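Local coordinates for glycosylation Associate Protein 2 (PDB 6OYC) that probably takes part, in complex with two partner proteins, in the glycosylation and accessory Sec-dependent export of a serine-rich surface glycoprotein in Streptococcus agalactiae, at residues Gly154-Leu158 against Lys253-Leu257; Asp278-Phe284 against Ser340-Glu344; Pro295-Phe301 against Gln364-Leu370; Gly392-Phe396 against Arg490-Cys494. Residues are numbered along the deposited sequence.

Contact 1: residues Gly154-Leu158 against Lys253-Leu257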
loop_
_atom_site.group_PDB
_atom_site.type_symbol
_atom_site.label_atom_id
_atom_site.label_comp_id
_atom_site.label_asym_id
_atom_site.label_seq_id
_atom_site.Cartn_x
_atom_site.Cartn_y
_atom_site.Cartn_z
ATOM N N GLY B 154 -3.627 -22.924 -9.826
ATOM C CA GLY B 154 -3.445 -22.716 -8.422
ATOM C C GLY B 154 -4.618 -21.981 -7.792
ATOM O O GLY B 154 -5.747 -21.932 -8.311
ATOM N N ASN B 155 -4.323 -21.367 -6.656
ATOM C CA ASN B 155 -5.388 -20.847 -5.823
ATOM C C ASN B 155 -5.868 -19.472 -6.235
ATOM O O ASN B 155 -6.873 -19.010 -5.691
ATOM C CB ASN B 155 -4.949 -20.801 -4.362
ATOM C CG ASN B 155 -6.050 -21.210 -3.434
ATOM O OD1 ASN B 155 -6.739 -22.201 -3.685
ATOM N ND2 ASN B 155 -6.248 -20.449 -2.368
ATOM N N ASN B 156 -5.213 -18.807 -7.175
ATOM C CA ASN B 156 -5.523 -17.402 -7.382
ATOM C C ASN B 156 -5.873 -17.010 -8.814
ATOM O O ASN B 156 -6.148 -15.827 -9.060
ATOM C CB ASN B 156 -4.356 -16.544 -6.881
ATOM C CG ASN B 156 -4.060 -16.788 -5.397
ATOM O OD1 ASN B 156 -3.148 -17.555 -5.051
ATOM N ND2 ASN B 156 -4.849 -16.155 -4.514
ATOM N N TYR B 157 -5.889 -17.951 -9.756
ATOM C CA TYR B 157 -6.223 -17.623 -11.136
ATOM C C TYR B 157 -7.178 -18.649 -11.730
ATOM O O TYR B 157 -7.001 -19.861 -11.553
ATOM C CB TYR B 157 -4.956 -17.491 -11.979
ATOM C CG TYR B 157 -4.150 -16.316 -11.497
ATOM C CD1 TYR B 157 -3.194 -16.464 -10.493
ATOM C CD2 TYR B 157 -4.388 -15.040 -11.998
ATOM C CE1 TYR B 157 -2.475 -15.368 -10.034
ATOM C CE2 TYR B 157 -3.675 -13.944 -11.541
ATOM C CZ TYR B 157 -2.723 -14.111 -10.559
ATOM O OH TYR B 157 -2.011 -13.020 -10.098
ATOM N N LEU B 158 -8.207 -18.137 -12.404
ATOM C CA LEU B 158 -9.187 -18.933 -13.118
ATOM C C LEU B 158 -9.118 -18.572 -14.593
ATOM O O LEU B 158 -9.092 -17.387 -14.957
ATOM C CB LEU B 158 -10.602 -18.710 -12.580
ATOM C CG LEU B 158 -11.756 -19.192 -13.459
ATOM C CD1 LEU B 158 -11.657 -20.683 -13.764
ATOM C CD2 LEU B 158 -13.102 -18.861 -12.792
ATOM N N LYS B 253 -8.536 -14.802 -18.184
ATOM C CA LYS B 253 -7.855 -15.239 -16.970
ATOM C C LYS B 253 -8.222 -14.255 -15.879
ATOM O O LYS B 253 -7.899 -13.074 -15.988
ATOM C CB LYS B 253 -6.332 -15.284 -17.130
ATOM C CG LYS B 253 -5.811 -16.285 -18.142
ATOM C CD LYS B 253 -4.372 -16.691 -17.793
ATOM C CE LYS B 253 -3.724 -17.566 -18.877
ATOM N NZ LYS B 253 -3.333 -16.817 -20.111
ATOM N N LEU B 254 -8.876 -14.735 -14.831
ATOM C CA LEU B 254 -9.279 -13.904 -13.704
ATOM C C LEU B 254 -8.375 -14.172 -12.513
ATOM O O LEU B 254 -8.103 -15.330 -12.182
ATOM C CB LEU B 254 -10.728 -14.182 -13.321
ATOM C CG LEU B 254 -11.709 -13.884 -14.454
ATOM C CD1 LEU B 254 -13.071 -14.455 -14.137
ATOM C CD2 LEU B 254 -11.801 -12.379 -14.694
ATOM N N GLY B 255 -7.929 -13.109 -11.865
ATOM C CA GLY B 255 -7.240 -13.234 -10.605
ATOM C C GLY B 255 -8.096 -12.685 -9.482
ATOM O O GLY B 255 -9.313 -12.562 -9.616
ATOM N N PRO B 256 -7.483 -12.337 -8.354
ATOM C CA PRO B 256 -8.268 -11.809 -7.239
ATOM C C PRO B 256 -9.041 -10.563 -7.640
ATOM O O PRO B 256 -8.592 -9.753 -8.455
ATOM C CB PRO B 256 -7.207 -11.473 -6.180
ATOM C CG PRO B 256 -5.967 -12.203 -6.609
ATOM C CD PRO B 256 -6.035 -12.272 -8.096
ATOM N N LEU B 257 -10.217 -10.408 -7.038
ATOM C CA LEU B 257 -10.954 -9.150 -7.067
ATOM C C LEU B 257 -10.679 -8.433 -5.749
ATOM O O LEU B 257 -11.072 -8.916 -4.681
ATOM C CB LEU B 257 -12.452 -9.398 -7.273
ATOM C CG LEU B 257 -13.387 -8.238 -6.928
ATOM C CD1 LEU B 257 -13.135 -7.073 -7.885
ATOM C CD2 LEU B 257 -14.860 -8.671 -6.992
#
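Lys253 opens the segment by lending its CA to the carbonyl of the partner strand: Lys253 CA lies 3.2 Å from Leu158 O in a CA-H...O contact, while its ammonium forms a salt bridge with Glu195. Leu254 carries the register. It forms an antiparallel hydrogen-bonded pair with Leu158, the CA atoms 5.1 Å apart, in which Leu254 N donates to Leu158 O at 2.7 Å and Leu158 N to Leu254 O at 2.8 Å, both nearly straight. The same Leu254 O also receives Tyr157 CA at 3.1 Å, and the two leucine side chains lie on one face of the sheet. Gly255 sits beside the Tyr157 ring, with Tyr157 CD2 3.7 Å from Gly255 CA; a CB here would clash with that ring. Gly255 CA also approaches Asn156 O at 3.2 Å. Pro256 brings its CD to 3.7 Å from Asn156 O and borders the ring more loosely, Tyr157 CE2 to Pro256 CD being 4.5 Å. Asn156 lies in the connection between strands 149-153 and 157-165, a beta hairpin. Within the antiparallel sheet, strand 251-262 runs between 157-165 and 185-195, with Tyr157 OH bonded to Glu191, while Leu158 and Leu254 pack on Ile140 of strand 140-142 in a second antiparallel sheet.

Contact 2: residues Asp278-Phe284 against Ser340-Glu344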
loop_
_atom_site.group_PDB
_atom_site.type_symbol
_atom_site.label_atom_id
_atom_site.label_comp_id
_atom_site.label_asym_id
_atom_site.label_seq_id
_atom_site.Cartn_x
_atom_site.Cartn_y
_atom_site.Cartn_z
ATOM N N ASP B 278 1.829 -3.103 -13.019
ATOM C CA ASP B 278 2.510 -3.556 -14.224
ATOM C C ASP B 278 1.487 -4.007 -15.263
ATOM O O ASP B 278 0.279 -3.942 -15.039
ATOM C CB ASP B 278 3.514 -4.661 -13.884
ATOM C CG ASP B 278 2.883 -6.035 -13.743
ATOM O OD1 ASP B 278 1.657 -6.153 -13.487
ATOM O OD2 ASP B 278 3.642 -7.028 -13.870
ATOM N N ALA B 279 1.993 -4.504 -16.398
ATOM C CA ALA B 279 1.128 -4.781 -17.543
ATOM C C ALA B 279 0.017 -5.771 -17.218
ATOM O O ALA B 279 -1.064 -5.687 -17.810
ATOM C CB ALA B 279 1.945 -5.310 -18.722
ATOM N N ILE B 280 0.246 -6.719 -16.304
ATOM C CA ILE B 280 -0.750 -7.758 -16.065
ATOM C C ILE B 280 -1.614 -7.466 -14.843
ATOM O O ILE B 280 -2.388 -8.326 -14.431
ATOM C CB ILE B 280 -0.120 -9.158 -15.955
ATOM C CG1 ILE B 280 0.785 -9.275 -14.726
ATOM C CG2 ILE B 280 0.594 -9.538 -17.254
ATOM C CD1 ILE B 280 0.988 -10.735 -14.264
ATOM N N GLY B 281 -1.540 -6.258 -14.284
ATOM C CA GLY B 281 -2.381 -5.916 -13.151
ATOM C C GLY B 281 -1.824 -6.320 -11.807
ATOM O O GLY B 281 -2.584 -6.411 -10.835
ATOM N N HIS B 282 -0.522 -6.583 -11.723
ATOM C CA HIS B 282 0.136 -6.820 -10.450
ATOM C C HIS B 282 0.482 -5.485 -9.820
ATOM O O HIS B 282 1.116 -4.645 -10.462
ATOM C CB HIS B 282 1.403 -7.649 -10.648
ATOM C CG HIS B 282 1.146 -9.112 -10.769
ATOM N ND1 HIS B 282 2.159 -10.045 -10.772
ATOM C CD2 HIS B 282 -0.011 -9.806 -10.898
ATOM C CE1 HIS B 282 1.636 -11.255 -10.892
ATOM N NE2 HIS B 282 0.321 -11.137 -10.971
ATOM N N GLU B 283 0.061 -5.287 -8.570
ATOM C CA GLU B 283 0.245 -4.029 -7.872
ATOM C C GLU B 283 1.269 -4.156 -6.753
ATOM O O GLU B 283 1.485 -5.236 -6.196
ATOM C CB GLU B 283 -1.064 -3.517 -7.253
ATOM C CG GLU B 283 -2.276 -3.553 -8.181
ATOM C CD GLU B 283 -3.600 -3.464 -7.417
ATOM O OE1 GLU B 283 -4.252 -2.397 -7.422
ATOM O OE2 GLU B 283 -3.983 -4.471 -6.797
ATOM N N PHE B 284 1.885 -3.015 -6.435
ATOM C CA PHE B 284 2.414 -2.742 -5.110
ATOM C C PHE B 284 2.036 -1.315 -4.758
ATOM O O PHE B 284 1.707 -0.502 -5.629
ATOM C CB PHE B 284 3.954 -2.950 -5.008
ATOM C CG PHE B 284 4.786 -2.016 -5.878
ATOM C CD1 PHE B 284 5.048 -2.325 -7.213
ATOM C CD2 PHE B 284 5.353 -0.857 -5.344
ATOM C CE1 PHE B 284 5.833 -1.478 -8.000
ATOM C CE2 PHE B 284 6.146 -0.006 -6.126
ATOM C CZ PHE B 284 6.381 -0.313 -7.450
ATOM N N SER B 340 7.158 -9.456 -12.773
ATOM C CA SER B 340 7.711 -9.025 -14.046
ATOM C C SER B 340 8.885 -8.081 -13.819
ATOM O O SER B 340 9.070 -7.514 -12.735
ATOM C CB SER B 340 6.640 -8.350 -14.909
ATOM O OG SER B 340 6.451 -6.969 -14.582
ATOM N N LYS B 341 9.696 -7.931 -14.860
ATOM C CA LYS B 341 10.789 -6.975 -14.804
ATOM C C LYS B 341 10.252 -5.573 -14.649
ATOM O O LYS B 341 10.868 -4.744 -13.964
ATOM C CB LYS B 341 11.656 -7.049 -16.067
ATOM C CG LYS B 341 12.503 -8.335 -16.256
ATOM C CD LYS B 341 11.651 -9.635 -16.260
ATOM C CE LYS B 341 10.497 -9.596 -17.306
ATOM N NZ LYS B 341 9.368 -10.493 -16.953
ATOM N N GLU B 342 9.127 -5.285 -15.307
ATOM C CA GLU B 342 8.449 -4.019 -15.088
ATOM C C GLU B 342 8.081 -3.859 -13.623
ATOM O O GLU B 342 8.352 -2.818 -13.012
ATOM C CB GLU B 342 7.205 -3.937 -15.954
ATOM C CG GLU B 342 6.426 -2.678 -15.720
ATOM C CD GLU B 342 5.115 -2.674 -16.451
ATOM O OE1 GLU B 342 4.771 -3.706 -17.049
ATOM O OE2 GLU B 342 4.428 -1.639 -16.425
ATOM N N TYR B 343 7.495 -4.907 -13.031
ATOM C CA TYR B 343 7.077 -4.830 -11.636
ATOM C C TYR B 343 8.272 -4.538 -10.735
ATOM O O TYR B 343 8.257 -3.579 -9.955
ATOM C CB TYR B 343 6.379 -6.134 -11.238
ATOM C CG TYR B 343 5.785 -6.159 -9.846
ATOM C CD1 TYR B 343 6.534 -6.595 -8.753
ATOM C CD2 TYR B 343 4.456 -5.789 -9.625
ATOM C CE1 TYR B 343 5.985 -6.640 -7.473
ATOM C CE2 TYR B 343 3.902 -5.820 -8.349
ATOM C CZ TYR B 343 4.666 -6.251 -7.287
ATOM O OH TYR B 343 4.113 -6.294 -6.037
ATOM N N GLU B 344 9.342 -5.325 -10.875
ATOM C CA GLU B 344 10.473 -5.205 -9.962
ATOM C C GLU B 344 11.257 -3.920 -10.199
ATOM O O GLU B 344 11.666 -3.250 -9.241
ATOM C CB GLU B 344 11.368 -6.424 -10.099
ATOM C CG GLU B 344 10.651 -7.710 -9.788
ATOM C CD GLU B 344 11.538 -8.908 -9.981
ATOM O OE1 GLU B 344 12.675 -8.727 -10.450
ATOM O OE2 GLU B 344 11.106 -10.035 -9.681
HETATM O O HOH W 1 4.377 -9.267 -12.415
#
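Hydrogen bonds tie the turn at Asp278-Gly281 to the first turn of helix 341-358. Ser340 OG donates to Asp278 OD2 at 2.9 Å, and Ala279 N donates to Glu342 OE1 at 3.0 Å. Farther along, Tyr343 OH reaches the backbone, giving its proton to Glu283 O at 2.8 Å. One water joins three groups: it donates to Asp278 OD2 at 2.8 Å and accepts from Ser340 N at 2.8 Å and, weakly, from His282 ND1 at 2.9 Å; His282 NE2 is hydrogen-bonded to Tyr157 OH. Bonds inside each segment set up these partners. Ser340 is the N-cap of the helix, its OG accepting from Tyr343 N at 2.8 Å, so one hydroxyl both caps the helix and holds Asp278. The other carboxylate oxygen, Asp278 OD1, accepts from His282 N at 2.8 Å and, weakly, from Ile280 N at 3.2 Å, across the type I beta turn that links strands 274-277 and 283-289, a hairpin at the edge of the eight-stranded mixed sheet of the alpha/beta-hydrolase-like domain. The edge of Phe284 meets the face of Tyr343, a T-shaped pair with centroids 5.4 Å apart and planes at 79°, Phe284 CD1 standing 3.8 Å from Tyr343 CE2. His282 CB lies 3.7 Å from Tyr343 CD2, the carbonyls of His282 and Glu283 lie at the edge of the ring, and Arg330 makes a cation-pi contact with it.

Contact 3: residues Pro295-Phe301 against Gln364-Leu370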
loop_
_atom_site.group_PDB
_atom_site.type_symbol
_atom_site.label_atom_id
_atom_site.label_comp_id
_atom_site.label_asym_id
_atom_site.label_seq_id
_atom_site.Cartn_x
_atom_site.Cartn_y
_atom_site.Cartn_z
ATOM N N PRO B 295 18.789 12.755 6.753
ATOM C CA PRO B 295 19.144 11.346 6.631
ATOM C C PRO B 295 19.036 10.561 7.889
ATOM O O PRO B 295 19.177 11.086 8.937
ATOM C CB PRO B 295 20.587 11.404 6.227
ATOM C CG PRO B 295 20.730 12.698 5.548
ATOM C CD PRO B 295 19.877 13.623 6.322
ATOM N N PRO B 296 18.772 9.286 7.765
ATOM C CA PRO B 296 18.628 8.644 6.475
ATOM C C PRO B 296 17.185 8.353 6.114
ATOM O O PRO B 296 16.320 8.585 6.910
ATOM C CB PRO B 296 19.321 7.343 6.724
ATOM C CG PRO B 296 18.937 7.024 8.090
ATOM C CD PRO B 296 18.759 8.295 8.828
ATOM N N LEU B 297 16.947 7.856 4.911
ATOM C CA LEU B 297 15.611 7.448 4.507
ATOM C C LEU B 297 15.481 5.963 4.867
ATOM O O LEU B 297 16.274 5.158 4.455
ATOM C CB LEU B 297 15.356 7.700 3.040
ATOM C CG LEU B 297 14.229 6.962 2.344
ATOM C CD1 LEU B 297 12.910 7.326 2.946
ATOM C CD2 LEU B 297 14.204 7.219 0.876
ATOM N N THR B 298 14.462 5.626 5.625
ATOM C CA THR B 298 14.283 4.256 6.098
ATOM C C THR B 298 13.082 3.591 5.426
ATOM O O THR B 298 11.947 4.058 5.570
ATOM C CB THR B 298 14.112 4.247 7.609
ATOM O OG1 THR B 298 12.994 5.081 7.950
ATOM C CG2 THR B 298 15.376 4.774 8.277
ATOM N N VAL B 299 13.321 2.470 4.752
ATOM C CA VAL B 299 12.300 1.764 3.980
ATOM C C VAL B 299 11.932 0.473 4.701
ATOM O O VAL B 299 12.810 -0.341 5.023
ATOM C CB VAL B 299 12.793 1.470 2.550
ATOM C CG1 VAL B 299 11.750 0.690 1.753
ATOM C CG2 VAL B 299 13.177 2.761 1.836
ATOM N N TYR B 300 10.637 0.274 4.944
ATOM C CA TYR B 300 10.126 -0.959 5.541
ATOM C C TYR B 300 9.228 -1.673 4.542
ATOM O O TYR B 300 8.194 -1.127 4.145
ATOM C CB TYR B 300 9.351 -0.671 6.824
ATOM C CG TYR B 300 8.881 -1.919 7.539
ATOM C CD1 TYR B 300 9.795 -2.865 8.005
ATOM C CD2 TYR B 300 7.519 -2.154 7.760
ATOM C CE1 TYR B 300 9.370 -4.007 8.666
ATOM C CE2 TYR B 300 7.085 -3.300 8.413
ATOM C CZ TYR B 300 8.016 -4.221 8.867
ATOM O OH TYR B 300 7.591 -5.354 9.524
ATOM N N PHE B 301 9.627 -2.881 4.132
ATOM C CA PHE B 301 8.764 -3.738 3.328
ATOM C C PHE B 301 7.796 -4.496 4.236
ATOM O O PHE B 301 8.213 -5.130 5.214
ATOM C CB PHE B 301 9.580 -4.740 2.519
ATOM C CG PHE B 301 10.306 -4.149 1.335
ATOM C CD1 PHE B 301 11.478 -3.427 1.512
ATOM C CD2 PHE B 301 9.850 -4.365 0.047
ATOM C CE1 PHE B 301 12.157 -2.902 0.435
ATOM C CE2 PHE B 301 10.535 -3.840 -1.041
ATOM C CZ PHE B 301 11.688 -3.106 -0.847
ATOM N N GLN B 364 22.704 6.941 2.100
ATOM C CA GLN B 364 21.776 7.493 3.074
ATOM C C GLN B 364 20.430 6.763 3.034
ATOM O O GLN B 364 19.392 7.323 3.400
ATOM C CB GLN B 364 21.639 8.999 2.850
ATOM C CG GLN B 364 22.999 9.724 2.934
ATOM C CD GLN B 364 22.978 11.163 2.439
ATOM O OE1 GLN B 364 22.763 11.429 1.254
ATOM N NE2 GLN B 364 23.230 12.103 3.350
ATOM N N LEU B 365 20.450 5.486 2.627
ATOM C CA LEU B 365 19.259 4.659 2.462
ATOM C C LEU B 365 19.361 3.383 3.295
ATOM O O LEU B 365 20.402 2.719 3.298
ATOM C CB LEU B 365 19.067 4.292 0.986
ATOM C CG LEU B 365 18.109 3.133 0.713
ATOM C CD1 LEU B 365 16.700 3.560 1.099
ATOM C CD2 LEU B 365 18.171 2.691 -0.749
ATOM N N ILE B 366 18.274 3.021 3.983
ATOM C CA ILE B 366 18.206 1.798 4.792
ATOM C C ILE B 366 16.977 0.990 4.390
ATOM O O ILE B 366 15.847 1.483 4.504
ATOM C CB ILE B 366 18.154 2.107 6.297
ATOM C CG1 ILE B 366 19.366 2.947 6.700
ATOM C CG2 ILE B 366 18.061 0.807 7.116
ATOM C CD1 ILE B 366 19.166 3.641 7.995
ATOM N N LEU B 367 17.190 -0.258 3.976
ATOM C CA LEU B 367 16.111 -1.184 3.645
ATOM C C LEU B 367 15.929 -2.190 4.775
ATOM O O LEU B 367 16.908 -2.677 5.341
ATOM C CB LEU B 367 16.399 -1.913 2.332
ATOM C CG LEU B 367 16.649 -0.974 1.157
ATOM C CD1 LEU B 367 17.067 -1.715 -0.097
ATOM C CD2 LEU B 367 15.423 -0.117 0.886
ATOM N N SER B 368 14.673 -2.512 5.091
ATOM C CA SER B 368 14.369 -3.328 6.260
ATOM C C SER B 368 13.088 -4.127 6.051
ATOM O O SER B 368 12.261 -3.805 5.193
ATOM C CB SER B 368 14.223 -2.468 7.512
ATOM O OG SER B 368 13.244 -1.463 7.306
ATOM N N GLY B 369 12.924 -5.161 6.871
ATOM C CA GLY B 369 11.699 -5.944 6.878
ATOM C C GLY B 369 11.847 -7.193 7.722
ATOM O O GLY B 369 12.935 -7.545 8.189
ATOM N N LEU B 370 10.717 -7.865 7.911
ATOM C CA LEU B 370 10.648 -9.133 8.619
ATOM C C LEU B 370 9.951 -10.166 7.737
ATOM O O LEU B 370 9.035 -9.838 6.974
ATOM C CB LEU B 370 9.925 -8.958 9.962
ATOM C CG LEU B 370 10.637 -7.911 10.834
ATOM C CD1 LEU B 370 9.697 -7.258 11.810
ATOM C CD2 LEU B 370 11.835 -8.514 11.576
#
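Pro295 touches the partner side chain at the entry to the strand pair, its CG 3.4 Å from Gln364 NE2; Gln364 OE1 accepts from Ser361 N. A cis peptide leads into Pro296, whose CG packs 3.4 Å from Ile366 CD1 and whose CB lies 3.3 Å from Gln364 O. Leu297 starts the parallel ladder: Leu297 N donates to Gln364 O at 2.9 Å, and Leu297 O accepts from Ile366 N at 3.0 Å. Thr298 pairs with Ile366 on the face shared with Tyr300 and Ser368, its OG1 bonded to Pro322 O. Val299 N donates to Ile366 O at 2.7 Å, and on the opposite face Val299 CB meets Leu367 CD2 at 3.5 Å and Val299 CG2 meets Leu365 CD1 at 3.7 Å. Val299 O accepts at 2.6 Å from Ser368 OG, which is also hydrogen-bonded to Tyr506 OH, with only a weak backbone bond from Ser368 N at 2.9 Å. Tyr300 lays its ring along the end of the other strand, Tyr300 CE1 3.5 Å from Gly369 CA and Tyr300 OH 3.6 Å from Leu370 CD1. Phe301 N donates to Ser368 O at 3.0 Å. The strands lie centrally in the mixed sheet, helix 341-358 covering the leucine and valine face and helix 495-514 the other. The Ser368 hydroxyl supplements the weak backbone bond to Val299 O, just before Gly369, which begins a GxSxG sequence consistent with a nucleophile elbow.

Contact 4: residues Gly392-Phe396 against Arg490-Cys494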
loop_
_atom_site.group_PDB
_atom_site.type_symbol
_atom_site.label_atom_id
_atom_site.label_comp_id
_atom_site.label_asym_id
_atom_site.label_seq_id
_atom_site.Cartn_x
_atom_site.Cartn_y
_atom_site.Cartn_z
ATOM N N GLY B 392 15.038 -9.495 9.775
ATOM C CA GLY B 392 14.816 -10.542 10.756
ATOM C C GLY B 392 13.953 -11.680 10.238
ATOM O O GLY B 392 12.904 -11.450 9.632
ATOM N N LYS B 393 14.382 -12.912 10.503
ATOM C CA LYS B 393 13.792 -14.165 10.052
ATOM C C LYS B 393 13.804 -14.209 8.529
ATOM O O LYS B 393 12.742 -14.270 7.895
ATOM C CB LYS B 393 12.381 -14.334 10.616
ATOM C CG LYS B 393 12.314 -14.082 12.120
ATOM C CD LYS B 393 10.943 -14.381 12.699
ATOM C CE LYS B 393 11.001 -14.546 14.208
ATOM N NZ LYS B 393 9.656 -14.760 14.817
ATOM N N PRO B 394 14.989 -14.209 7.915
ATOM C CA PRO B 394 15.067 -14.035 6.462
ATOM C C PRO B 394 14.479 -15.216 5.714
ATOM O O PRO B 394 14.568 -16.365 6.150
ATOM C CB PRO B 394 16.574 -13.915 6.201
ATOM C CG PRO B 394 17.203 -14.702 7.325
ATOM C CD PRO B 394 16.315 -14.464 8.517
ATOM N N ILE B 395 13.859 -14.914 4.576
ATOM C CA ILE B 395 13.408 -15.912 3.620
ATOM C C ILE B 395 13.999 -15.535 2.271
ATOM O O ILE B 395 13.648 -14.487 1.713
ATOM C CB ILE B 395 11.880 -16.002 3.538
ATOM C CG1 ILE B 395 11.277 -16.171 4.930
ATOM C CG2 ILE B 395 11.481 -17.162 2.636
ATOM C CD1 ILE B 395 9.779 -16.085 4.959
ATOM N N PHE B 396 14.910 -16.366 1.755
ATOM C CA PHE B 396 15.550 -16.118 0.469
ATOM C C PHE B 396 15.350 -17.239 -0.532
ATOM O O PHE B 396 15.487 -17.000 -1.738
ATOM C CB PHE B 396 17.074 -15.915 0.611
ATOM C CG PHE B 396 17.492 -14.833 1.584
ATOM C CD1 PHE B 396 16.719 -13.701 1.785
ATOM C CD2 PHE B 396 18.696 -14.950 2.280
ATOM C CE1 PHE B 396 17.129 -12.705 2.684
ATOM C CE2 PHE B 396 19.113 -13.967 3.171
ATOM C CZ PHE B 396 18.326 -12.843 3.376
ATOM N N ARG B 490 11.680 -22.387 16.485
ATOM C CA ARG B 490 11.188 -22.431 15.116
ATOM C C ARG B 490 10.828 -21.019 14.652
ATOM O O ARG B 490 10.885 -20.054 15.418
ATOM C CB ARG B 490 9.999 -23.385 15.010
ATOM C CG ARG B 490 10.397 -24.851 14.921
ATOM C CD ARG B 490 9.545 -25.708 15.844
ATOM N NE ARG B 490 9.598 -25.236 17.226
ATOM C CZ ARG B 490 10.558 -25.549 18.093
ATOM N NH1 ARG B 490 11.555 -26.346 17.733
ATOM N NH2 ARG B 490 10.521 -25.066 19.330
ATOM N N HIS B 491 10.440 -20.898 13.376
ATOM C CA HIS B 491 10.243 -19.590 12.749
ATOM C C HIS B 491 9.269 -18.694 13.509
ATOM O O HIS B 491 9.321 -17.471 13.347
ATOM C CB HIS B 491 9.758 -19.772 11.309
ATOM C CG HIS B 491 9.780 -18.520 10.485
ATOM N ND1 HIS B 491 10.927 -18.037 9.892
ATOM C CD2 HIS B 491 8.787 -17.665 10.135
ATOM C CE1 HIS B 491 10.643 -16.934 9.219
ATOM N NE2 HIS B 491 9.353 -16.685 9.352
ATOM N N GLY B 492 8.400 -19.257 14.345
ATOM C CA GLY B 492 7.361 -18.468 14.981
ATOM C C GLY B 492 7.596 -18.044 16.419
ATOM O O GLY B 492 6.791 -17.287 16.970
ATOM N N ASP B 493 8.678 -18.507 17.042
ATOM C CA ASP B 493 8.935 -18.199 18.443
ATOM C C ASP B 493 9.823 -16.965 18.598
ATOM O O ASP B 493 10.365 -16.418 17.632
ATOM C CB ASP B 493 9.586 -19.382 19.153
ATOM C CG ASP B 493 8.938 -20.687 18.811
ATOM O OD1 ASP B 493 7.903 -21.009 19.428
ATOM O OD2 ASP B 493 9.465 -21.395 17.929
ATOM N N CYS B 494 9.979 -16.541 19.856
ATOM C CA CYS B 494 10.772 -15.362 20.200
ATOM C C CYS B 494 10.335 -14.150 19.383
ATOM O O CYS B 494 11.130 -13.250 19.094
ATOM C CB CYS B 494 12.271 -15.635 20.028
ATOM S SG CYS B 494 12.925 -16.923 21.125
#
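Lys393 stretches its aliphatic chain over one face of the His491 imidazole, with Lys393 CB 3.4 Å from His491 CE1 and Lys393 CD above the ring. The histidine is the probable third member of a Ser-His-Asp catalytic triad in an alpha/beta-hydrolase fold: its ND1 bonds to Asp461 and its NE2 to Ser371, the serine of a GxSxG elbow. The lysine follows strand 388-392 with both backbone angles positive, and its CA-to-CB bond points toward the histidine loop. Its side chain then runs out nearly straight, chi2 to chi4 all being t, so the ammonium reaches backbone carbonyls of the turn on the same side of the ring. Ile395 adds a looser apolar flank, Ile395 CG1 lying 4.4 Å from His491 CE1, and itself also touches Ser371. The loop at Arg490-Asp493 is a type I beta turn, closed by Asp493 N donating to Arg490 O at 3.1 Å; it holds the histidine shortly before Cys494, the N-cap of helix 495-514. The lysine thus joins two loops that follow sheet strands, beside the putative site. Lys393 NZ donates to His491 O at 3.1 Å and, weakly, to Asp493 O at 3.3 Å.

From the N terminus, contact 1 closes a loop of all-beta chain within the antiparallel sheets before contact 2 opens. Contacts 2 and 3 cross: segments 278-284, 295-301, 340-344 and 364-370 alternate, so that the hairpin, two strands of the mixed sheet and the helix packed on it interlock. Contact 4 closes last, in series, joining loops beyond strands 388-392 and 482-487. None nests within another. Tyr157 OH to His282 NE2, 3.1 Å and probably a hydrogen bond, couples contact 1 to contact 2 across the beta region and the hydrolase-like domain. Gly369 O to Gly392 N, 3.3 Å, probably does likewise between contacts 3 and 4, bringing the strand before the putative elbow beside the loop that packs on the histidine.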